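Metallocarboxypeptidase (Trypanosoma cruzi, PDB 3DWC) probably releases amino acids of broad variety, proline excepted, from the C terminus of peptides as a metal-dependent carboxypeptidase of the M32 family. Local coordinates at residues 22-27 and 241-246; 83-88 and 290-295; 187-192 and 342-347. All coordinates share one frame; numbering follows the deposited sequence.

From the N terminus, the chain passes through 22-27, 83-88 and 187-192, all on helices, before their partners follow in the same order: 241-246, 290-295 and 342-347. Each of the three loops so closed therefore crosses the other two, and none is enclosed by another. Contact 1 ties helix 3-32 to the turn of the small sheet, and contact 2 joins helix 78-95 to the start of helix 294-309, which carries the cobalt ligand Glu298. These two are neighbours, meeting where Lys244 packs on Met290. Contact 3 lies on the opposite side of the chain's centre from both, about 40 Å from contact 1 centre to centre, and seats the loop after helix 334-341 on helix 168-196.

Contact 1: residues 22-27 and 241-246; sequences MLLLAD and GNSKED
The carboxamide of Asn242 meets Leu25 through its oxygen end, while its nitrogen end turns back to its own turn. Asn242 OD1 lies 3.2 Å from Leu25 CA and 3.7 Å from Leu25 CD1; the nearby Leu25 N is badly angled and makes no hydrogen bond to it. At the other end of the amide, Asn242 ND2 donates to Asp246 O over 2.9 Å. The acceptor sits 24° out of the amide plane, but the donor lies in the plane of the Asp246 carbonyl. Asp246 O also takes the Ser243 N-H and so is gripped twice. The ND2 bond fixes the rotation of the amide, which leaves OD1 against Leu25. Beside this group, the Leu24 side chain spreads along the loop backbone: its CD1 is 3.6 Å from Asn242 O and also touches Ser243 OG. The Leu24 CG is anti to its carbonyl carbon (chi1 -72°), which carries the methyls to the Asn242 and Ser243 side. A water joins the backbones, donating to Leu24 O at 2.8 Å and accepting from Asn242 N. The loop links strands 240-241 and 246-251 as a beta hairpin, with a type I turn from Ser243 to Asp246. Both Leu25 and Asn242 pack on Arg248 of strand 246-251, and Leu25 also meets Arg42 of the second subunit. Elsewhere on helix 3-32, Met22, Leu23 and Ala26 lie against helix 39-57, placing this helix between that neighbour and the hairpin.

Contact 2: residues 83-88 and 290-295; sequences NLREMR and MARSLG
Arg292 reaches Glu86 to complete a salt-bridge network in which Arg85 is the third member, joining helix 78-95 to the approach to helix 294-309. Along that approach, Met290 and Ala291 lead in as irregular chain, with Met290 O accepting a hydrogen bond from Ser471 OG. Next comes Arg292, whose CG is anti to its backbone N (chi1 169°); bends at chi2 and chi3 then fold the chain toward the helix. Its guanidinium grips the carboxylate end-on. Arg292 NH2 bonds Glu86 OE1 at 3.1 Å, and Arg292 NH1 bonds Glu86 OE2 at 3.3 Å. The two planes are 67° apart, and both oxygens are met from above the carboxylate plane, so this is a skewed bidentate pair. NH1 has another partner in Leu473 O, which helps to fix the guanidinium. Beyond it, Ser293 is the N-cap of helix 294-309, its OG capping Val296 N, and Leu294 and Gly295 begin the first turn. On the opposing helix Arg85 holds the same carboxylate side-on, as its NE bonds Glu86 OE2 at 2.9 Å and its NH2 bonds that oxygen at 3.2 Å. Both reach OE2 on its anti side. The carboxylate is shared between two arginines, whose charges would probably keep it ionised. Glu86 OE2 accepts from three donors, with a weak fourth bond from Arg292 NH2, and Arg85 NH2 comes within 3.8 Å of Arg292 NH1, at the edge of the Arg292 guanidinium.

Contact 3: residues 187-192 and 342-347; sequences KEVQEK and QRVSPG
Val189 and Val344 form the buried half of this contact, while Gln190 and Pro346 make a more exposed one beside it. In the buried half a single methyl from each residue does the touching, Val189 CG1 lying 4.1 Å from Val344 CG2. The two side chains cross at about a right angle. In Val189 the touching methyl is anti to the backbone N (chi1 172°), whereas in Val344 it is the one beside the N. Other side chains join this pair: Tyr500 of helix 490-501 packs on both valines, Leu356 adds to Val189, and Leu186 to Val344. Toward solvent the partners change character. Gln190 extends straight beyond CG (chi2 180°) and comes at the Pro346 ring from the opposite direction, laying its amide oxygen against the ring carbons. Gln190 OE1 is 3.4 Å from Pro346 CG and equally near Pro346 CD, so the oxygen straddles that bond of the ring. Leu186, one turn back on helix 168-196, and Cys357 also pack on Pro346. Within the loop, Ser345 N bonds Asp354 OD1. No hydrogen bond or salt bridge joins the two segments directly, and the helix and the irregular loop meet by van der Waals packing. The one polar atom involved rests on carbon; the ring CD, bonded to the amide nitrogen of the Ser345-Pro346 peptide, is probably slightly positive, which would make its approach to the amide oxygen mildly attractive.

Contact 1: residues 22-27 and 241-246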
loop_
_atom_site.group_PDB
_atom_site.type_symbol
_atom_site.label_atom_id
_atom_site.label_comp_id
_atom_site.label_asym_id
_atom_site.label_seq_id
_atom_site.Cartn_x
_atom_site.Cartn_y
_atom_site.Cartn_z
ATOM N N MET B 22 -1.791 1.015 -9.172
ATOM C CA MET B 22 -1.331 -0.175 -8.418
ATOM C C MET B 22 0.174 -0.280 -8.220
ATOM O O MET B 22 0.652 -0.524 -7.117
ATOM C CB MET B 22 -1.840 -1.423 -9.113
ATOM C CG MET B 22 -3.386 -1.535 -9.110
ATOM S SD MET B 22 -4.003 -1.683 -7.394
ATOM C CE MET B 22 -5.740 -1.776 -7.599
ATOM N N LEU B 23 0.926 -0.091 -9.296
ATOM C CA LEU B 23 2.381 -0.146 -9.255
ATOM C C LEU B 23 2.987 0.915 -8.340
ATOM O O LEU B 23 3.886 0.649 -7.567
ATOM C CB LEU B 23 2.948 0.078 -10.666
ATOM C CG LEU B 23 3.071 -1.130 -11.577
ATOM C CD1 LEU B 23 3.853 -0.725 -12.835
ATOM C CD2 LEU B 23 3.758 -2.252 -10.832
ATOM N N LEU B 24 2.476 2.120 -8.447
ATOM C CA LEU B 24 2.971 3.232 -7.633
ATOM C C LEU B 24 2.701 2.992 -6.125
ATOM O O LEU B 24 3.524 3.278 -5.242
ATOM C CB LEU B 24 2.294 4.501 -8.138
ATOM C CG LEU B 24 2.762 5.026 -9.502
ATOM C CD1 LEU B 24 1.781 6.030 -10.113
ATOM C CD2 LEU B 24 4.137 5.681 -9.351
ATOM N N LEU B 25 1.537 2.436 -5.829
ATOM C CA LEU B 25 1.170 2.087 -4.436
ATOM C C LEU B 25 2.086 1.033 -3.955
ATOM O O LEU B 25 2.662 1.152 -2.870
ATOM C CB LEU B 25 -0.252 1.554 -4.349
ATOM C CG LEU B 25 -0.762 1.290 -2.908
ATOM C CD1 LEU B 25 -0.811 2.649 -2.117
ATOM C CD2 LEU B 25 -2.166 0.614 -2.937
ATOM N N ALA B 26 2.223 -0.015 -4.761
ATOM C CA ALA B 26 3.105 -1.156 -4.428
ATOM C C ALA B 26 4.540 -0.694 -4.191
ATOM O O ALA B 26 5.215 -1.193 -3.305
ATOM C CB ALA B 26 3.062 -2.215 -5.551
ATOM N N ASP B 27 4.989 0.290 -4.962
ATOM C CA ASP B 27 6.368 0.788 -4.824
ATOM C C ASP B 27 6.470 1.626 -3.560
ATOM O O ASP B 27 7.359 1.434 -2.775
ATOM C CB ASP B 27 6.808 1.558 -6.059
ATOM C CG ASP B 27 8.279 1.936 -6.007
ATOM O OD1 ASP B 27 9.134 1.018 -5.923
ATOM O OD2 ASP B 27 8.568 3.121 -5.958
ATOM N N GLY B 241 6.261 10.076 -3.813
ATOM C CA GLY B 241 5.714 9.032 -4.667
ATOM C C GLY B 241 4.218 8.835 -4.614
ATOM O O GLY B 241 3.482 9.750 -4.300
ATOM N N ASN B 242 3.807 7.606 -4.958
ATOM C CA ASN B 242 2.435 7.274 -5.177
ATOM C C ASN B 242 1.810 8.058 -6.331
ATOM O O ASN B 242 2.472 8.272 -7.323
ATOM C CB ASN B 242 1.630 7.390 -3.888
ATOM C CG ASN B 242 0.518 6.389 -3.836
ATOM O OD1 ASN B 242 0.656 5.283 -4.346
ATOM N ND2 ASN B 242 -0.590 6.762 -3.231
ATOM N N SER B 243 0.544 8.472 -6.215
ATOM C CA SER B 243 -0.228 8.972 -7.331
ATOM C C SER B 243 -0.680 10.422 -7.117
ATOM O O SER B 243 -0.675 10.943 -5.989
ATOM C CB SER B 243 -1.454 8.075 -7.496
ATOM O OG SER B 243 -1.089 6.782 -7.956
ATOM N N LYS B 244 -1.050 11.085 -8.197
ATOM C CA LYS B 244 -1.418 12.525 -8.148
ATOM C C LYS B 244 -2.583 12.881 -7.219
ATOM O O LYS B 244 -2.632 13.974 -6.619
ATOM C CB LYS B 244 -1.713 13.038 -9.554
ATOM C CG LYS B 244 -0.480 13.032 -10.452
ATOM C CD LYS B 244 -0.735 13.855 -11.720
ATOM C CE LYS B 244 0.047 13.337 -12.930
ATOM N NZ LYS B 244 1.509 13.391 -12.726
ATOM N N GLU B 245 -3.538 11.971 -7.128
ATOM C CA GLU B 245 -4.666 12.094 -6.189
ATOM C C GLU B 245 -4.315 11.750 -4.742
ATOM O O GLU B 245 -5.143 11.921 -3.842
ATOM C CB GLU B 245 -5.845 11.193 -6.643
ATOM C CG GLU B 245 -6.210 11.341 -8.108
ATOM C CD GLU B 245 -5.474 10.410 -9.042
ATOM O OE1 GLU B 245 -5.925 10.349 -10.208
ATOM O OE2 GLU B 245 -4.459 9.753 -8.644
ATOM N N ASP B 246 -3.098 11.258 -4.509
ATOM C CA ASP B 246 -2.756 10.663 -3.248
ATOM C C ASP B 246 -1.243 10.663 -3.205
ATOM O O ASP B 246 -0.614 9.634 -3.398
ATOM C CB ASP B 246 -3.382 9.240 -3.198
ATOM C CG ASP B 246 -3.187 8.546 -1.861
ATOM O OD1 ASP B 246 -2.315 9.008 -1.061
ATOM O OD2 ASP B 246 -3.888 7.501 -1.629
HETATM O O HOH W 1 5.365 5.392 -5.643
#

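Contact 2: residues 83-88 and 290-295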
loop_
_atom_site.group_PDB
_atom_site.type_symbol
_atom_site.label_atom_id
_atom_site.label_comp_id
_atom_site.label_asym_id
_atom_site.label_seq_id
_atom_site.Cartn_x
_atom_site.Cartn_y
_atom_site.Cartn_z
ATOM N N ASN B 83 -2.178 15.814 -26.362
ATOM C CA ASN B 83 -2.284 14.515 -25.689
ATOM C C ASN B 83 -1.859 13.440 -26.676
ATOM O O ASN B 83 -1.109 12.533 -26.303
ATOM C CB ASN B 83 -3.694 14.309 -25.134
ATOM C CG ASN B 83 -3.812 13.120 -24.205
ATOM O OD1 ASN B 83 -2.917 12.840 -23.392
ATOM N ND2 ASN B 83 -4.941 12.413 -24.308
ATOM N N LEU B 84 -2.260 13.576 -27.952
ATOM C CA LEU B 84 -1.850 12.585 -28.955
ATOM C C LEU B 84 -0.325 12.560 -29.121
ATOM O O LEU B 84 0.273 11.498 -29.273
ATOM C CB LEU B 84 -2.542 12.829 -30.304
ATOM C CG LEU B 84 -2.316 11.816 -31.434
ATOM C CD1 LEU B 84 -2.603 10.375 -31.004
ATOM C CD2 LEU B 84 -3.155 12.203 -32.674
ATOM N N ARG B 85 0.301 13.742 -29.098
ATOM C CA ARG B 85 1.778 13.847 -29.055
ATOM C C ARG B 85 2.379 13.097 -27.851
ATOM O O ARG B 85 3.369 12.388 -27.981
ATOM C CB ARG B 85 2.210 15.317 -28.989
ATOM C CG ARG B 85 3.710 15.555 -29.124
ATOM C CD ARG B 85 4.058 17.019 -28.842
ATOM N NE ARG B 85 3.691 17.389 -27.477
ATOM C CZ ARG B 85 3.226 18.576 -27.090
ATOM N NH1 ARG B 85 3.042 19.557 -27.948
ATOM N NH2 ARG B 85 2.930 18.764 -25.813
ATOM N N GLU B 86 1.776 13.267 -26.676
ATOM C CA GLU B 86 2.317 12.638 -25.490
ATOM C C GLU B 86 2.081 11.126 -25.518
ATOM O O GLU B 86 2.914 10.371 -25.029
ATOM C CB GLU B 86 1.792 13.308 -24.235
ATOM C CG GLU B 86 2.200 14.742 -24.140
ATOM C CD GLU B 86 3.711 14.968 -24.270
ATOM O OE1 GLU B 86 4.480 14.211 -23.661
ATOM O OE2 GLU B 86 4.110 15.931 -24.954
ATOM N N MET B 87 0.969 10.690 -26.120
ATOM C CA MET B 87 0.711 9.267 -26.320
ATOM C C MET B 87 1.767 8.600 -27.190
ATOM O O MET B 87 2.239 7.529 -26.866
ATOM C CB MET B 87 -0.655 9.053 -27.004
ATOM C CG MET B 87 -1.862 9.342 -26.149
ATOM S SD MET B 87 -3.372 9.281 -27.119
ATOM C CE MET B 87 -4.596 9.182 -25.780
ATOM N N ARG B 88 2.079 9.200 -28.343
ATOM C CA ARG B 88 3.150 8.686 -29.208
ATOM C C ARG B 88 4.466 8.577 -28.470
ATOM O O ARG B 88 5.171 7.580 -28.608
ATOM C CB ARG B 88 3.366 9.567 -30.440
ATOM C CG ARG B 88 4.612 9.198 -31.227
ATOM C CD ARG B 88 4.690 9.902 -32.575
ATOM N NE ARG B 88 3.877 9.225 -33.579
ATOM C CZ ARG B 88 4.312 8.220 -34.328
ATOM N NH1 ARG B 88 3.501 7.687 -35.226
ATOM N NH2 ARG B 88 5.549 7.738 -34.181
ATOM N N MET B 290 0.750 15.259 -17.025
ATOM C CA MET B 290 1.941 14.787 -16.352
ATOM C C MET B 290 3.032 15.872 -16.268
ATOM O O MET B 290 3.074 16.780 -17.100
ATOM C CB MET B 290 2.539 13.656 -17.144
ATOM C CG MET B 290 1.567 12.562 -17.404
ATOM S SD MET B 290 2.394 10.995 -17.340
ATOM C CE MET B 290 2.517 10.986 -15.549
ATOM N N ALA B 291 3.883 15.782 -15.242
ATOM C CA ALA B 291 5.089 16.607 -15.161
ATOM C C ALA B 291 5.818 16.651 -16.499
ATOM O O ALA B 291 5.883 15.662 -17.188
ATOM C CB ALA B 291 5.986 16.122 -14.071
ATOM N N ARG B 292 6.292 17.840 -16.902
ATOM C CA ARG B 292 6.841 18.026 -18.233
ATOM C C ARG B 292 8.200 17.344 -18.370
ATOM O O ARG B 292 8.493 16.763 -19.396
ATOM C CB ARG B 292 6.901 19.527 -18.579
ATOM C CG ARG B 292 7.691 19.889 -19.829
ATOM C CD ARG B 292 6.947 19.531 -21.091
ATOM N NE ARG B 292 7.087 18.116 -21.400
ATOM C CZ ARG B 292 6.453 17.524 -22.414
ATOM N NH1 ARG B 292 5.676 18.231 -23.228
ATOM N NH2 ARG B 292 6.606 16.234 -22.610
ATOM N N SER B 293 9.030 17.414 -17.336
ATOM C CA SER B 293 10.355 16.802 -17.386
ATOM C C SER B 293 10.928 16.710 -15.987
ATOM O O SER B 293 10.376 17.303 -15.032
ATOM C CB SER B 293 11.307 17.606 -18.299
ATOM O OG SER B 293 11.826 18.735 -17.624
ATOM N N LEU B 294 12.057 16.004 -15.858
ATOM C CA LEU B 294 12.700 15.894 -14.562
ATOM C C LEU B 294 13.339 17.195 -14.178
ATOM O O LEU B 294 13.399 17.518 -12.999
ATOM C CB LEU B 294 13.742 14.783 -14.505
ATOM C CG LEU B 294 13.311 13.425 -13.963
ATOM C CD1 LEU B 294 11.985 12.898 -14.579
ATOM C CD2 LEU B 294 14.431 12.393 -14.225
ATOM N N GLY B 295 13.800 17.966 -15.166
ATOM C CA GLY B 295 14.329 19.293 -14.904
ATOM C C GLY B 295 13.211 20.247 -14.469
ATOM O O GLY B 295 13.378 21.054 -13.546
#

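Contact 3: residues 187-192 and 342-347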
loop_
_atom_site.group_PDB
_atom_site.type_symbol
_atom_site.label_atom_id
_atom_site.label_comp_id
_atom_site.label_asym_id
_atom_site.label_seq_id
_atom_site.Cartn_x
_atom_site.Cartn_y
_atom_site.Cartn_z
ATOM N N LYS B 187 35.777 29.402 -5.534
ATOM C CA LYS B 187 37.031 29.811 -4.931
ATOM C C LYS B 187 36.926 31.197 -4.335
ATOM O O LYS B 187 37.466 31.439 -3.274
ATOM C CB LYS B 187 38.141 29.788 -5.954
ATOM C CG LYS B 187 38.534 28.425 -6.520
ATOM C CD LYS B 187 39.937 28.539 -7.141
ATOM C CE LYS B 187 40.344 27.440 -8.176
ATOM N NZ LYS B 187 39.416 26.258 -8.386
ATOM N N GLU B 188 36.225 32.103 -5.009
ATOM C CA GLU B 188 36.025 33.454 -4.509
ATOM C C GLU B 188 35.202 33.460 -3.217
ATOM O O GLU B 188 35.501 34.193 -2.291
ATOM C CB GLU B 188 35.295 34.292 -5.548
ATOM C CG GLU B 188 35.124 35.744 -5.131
ATOM C CD GLU B 188 34.520 36.626 -6.198
ATOM O OE1 GLU B 188 34.792 37.843 -6.141
ATOM O OE2 GLU B 188 33.793 36.130 -7.090
ATOM N N VAL B 189 34.164 32.632 -3.189
ATOM C CA VAL B 189 33.259 32.537 -2.041
ATOM C C VAL B 189 34.004 31.972 -0.848
ATOM O O VAL B 189 33.939 32.543 0.231
ATOM C CB VAL B 189 32.027 31.710 -2.376
ATOM C CG1 VAL B 189 31.183 31.440 -1.116
ATOM C CG2 VAL B 189 31.203 32.454 -3.406
ATOM N N GLN B 190 34.743 30.884 -1.065
ATOM C CA GLN B 190 35.596 30.317 -0.029
ATOM C C GLN B 190 36.558 31.316 0.615
ATOM O O GLN B 190 36.649 31.385 1.843
ATOM C CB GLN B 190 36.390 29.136 -0.568
ATOM C CG GLN B 190 35.600 27.836 -0.643
ATOM C CD GLN B 190 36.440 26.703 -1.186
ATOM O OE1 GLN B 190 36.744 25.746 -0.470
ATOM N NE2 GLN B 190 36.870 26.823 -2.438
ATOM N N GLU B 191 37.260 32.093 -0.200
ATOM C CA GLU B 191 38.257 32.993 0.335
ATOM C C GLU B 191 37.613 34.179 1.058
ATOM O O GLU B 191 38.134 34.635 2.074
ATOM C CB GLU B 191 39.279 33.399 -0.749
ATOM C CG GLU B 191 39.031 34.723 -1.430
ATOM C CD GLU B 191 39.704 34.828 -2.805
ATOM O OE1 GLU B 191 40.551 33.938 -3.130
ATOM O OE2 GLU B 191 39.349 35.794 -3.565
ATOM N N LYS B 192 36.472 34.643 0.553
ATOM C CA LYS B 192 35.672 35.671 1.225
ATOM C C LYS B 192 35.198 35.205 2.609
ATOM O O LYS B 192 35.267 35.952 3.575
ATOM C CB LYS B 192 34.442 36.029 0.389
ATOM C CG LYS B 192 33.529 37.115 1.016
ATOM C CD LYS B 192 32.043 37.006 0.586
ATOM C CE LYS B 192 31.263 38.338 0.896
ATOM N NZ LYS B 192 29.767 38.190 1.072
ATOM N N GLN B 342 23.427 28.201 4.729
ATOM C CA GLN B 342 24.119 28.674 3.496
ATOM C C GLN B 342 25.615 28.411 3.540
ATOM O O GLN B 342 26.373 28.948 2.751
ATOM C CB GLN B 342 23.904 30.165 3.251
ATOM C CG GLN B 342 22.461 30.503 2.849
ATOM C CD GLN B 342 22.252 31.963 2.538
ATOM O OE1 GLN B 342 23.198 32.746 2.456
ATOM N NE2 GLN B 342 20.997 32.338 2.318
ATOM N N ARG B 343 26.047 27.596 4.492
ATOM C CA ARG B 343 27.482 27.331 4.657
ATOM C C ARG B 343 28.031 26.635 3.422
ATOM O O ARG B 343 27.388 25.745 2.895
ATOM C CB ARG B 343 27.725 26.438 5.869
ATOM C CG ARG B 343 29.203 26.418 6.265
ATOM C CD ARG B 343 29.508 25.208 7.101
ATOM N NE ARG B 343 29.722 25.523 8.507
ATOM C CZ ARG B 343 28.891 25.238 9.515
ATOM N NH1 ARG B 343 27.694 24.637 9.320
ATOM N NH2 ARG B 343 29.275 25.568 10.745
ATOM N N VAL B 344 29.195 27.083 2.969
ATOM C CA VAL B 344 29.844 26.549 1.783
ATOM C C VAL B 344 31.075 25.770 2.211
ATOM O O VAL B 344 31.992 26.325 2.825
ATOM C CB VAL B 344 30.187 27.658 0.756
ATOM C CG1 VAL B 344 31.014 27.092 -0.376
ATOM C CG2 VAL B 344 28.884 28.267 0.207
ATOM N N SER B 345 31.066 24.477 1.901
ATOM C CA SER B 345 32.157 23.575 2.268
ATOM C C SER B 345 32.273 22.432 1.269
ATOM O O SER B 345 31.533 21.459 1.343
ATOM C CB SER B 345 31.945 22.991 3.657
ATOM O OG SER B 345 33.182 22.451 4.066
ATOM N N PRO B 346 33.189 22.559 0.305
ATOM C CA PRO B 346 33.311 21.524 -0.713
ATOM C C PRO B 346 33.682 20.184 -0.127
ATOM O O PRO B 346 34.391 20.123 0.843
ATOM C CB PRO B 346 34.431 22.037 -1.592
ATOM C CG PRO B 346 34.414 23.476 -1.378
ATOM C CD PRO B 346 34.116 23.659 0.060
ATOM N N GLY B 347 33.166 19.131 -0.727
ATOM C CA GLY B 347 33.439 17.780 -0.303
ATOM C C GLY B 347 33.340 16.821 -1.485
ATOM O O GLY B 347 33.164 17.218 -2.624
#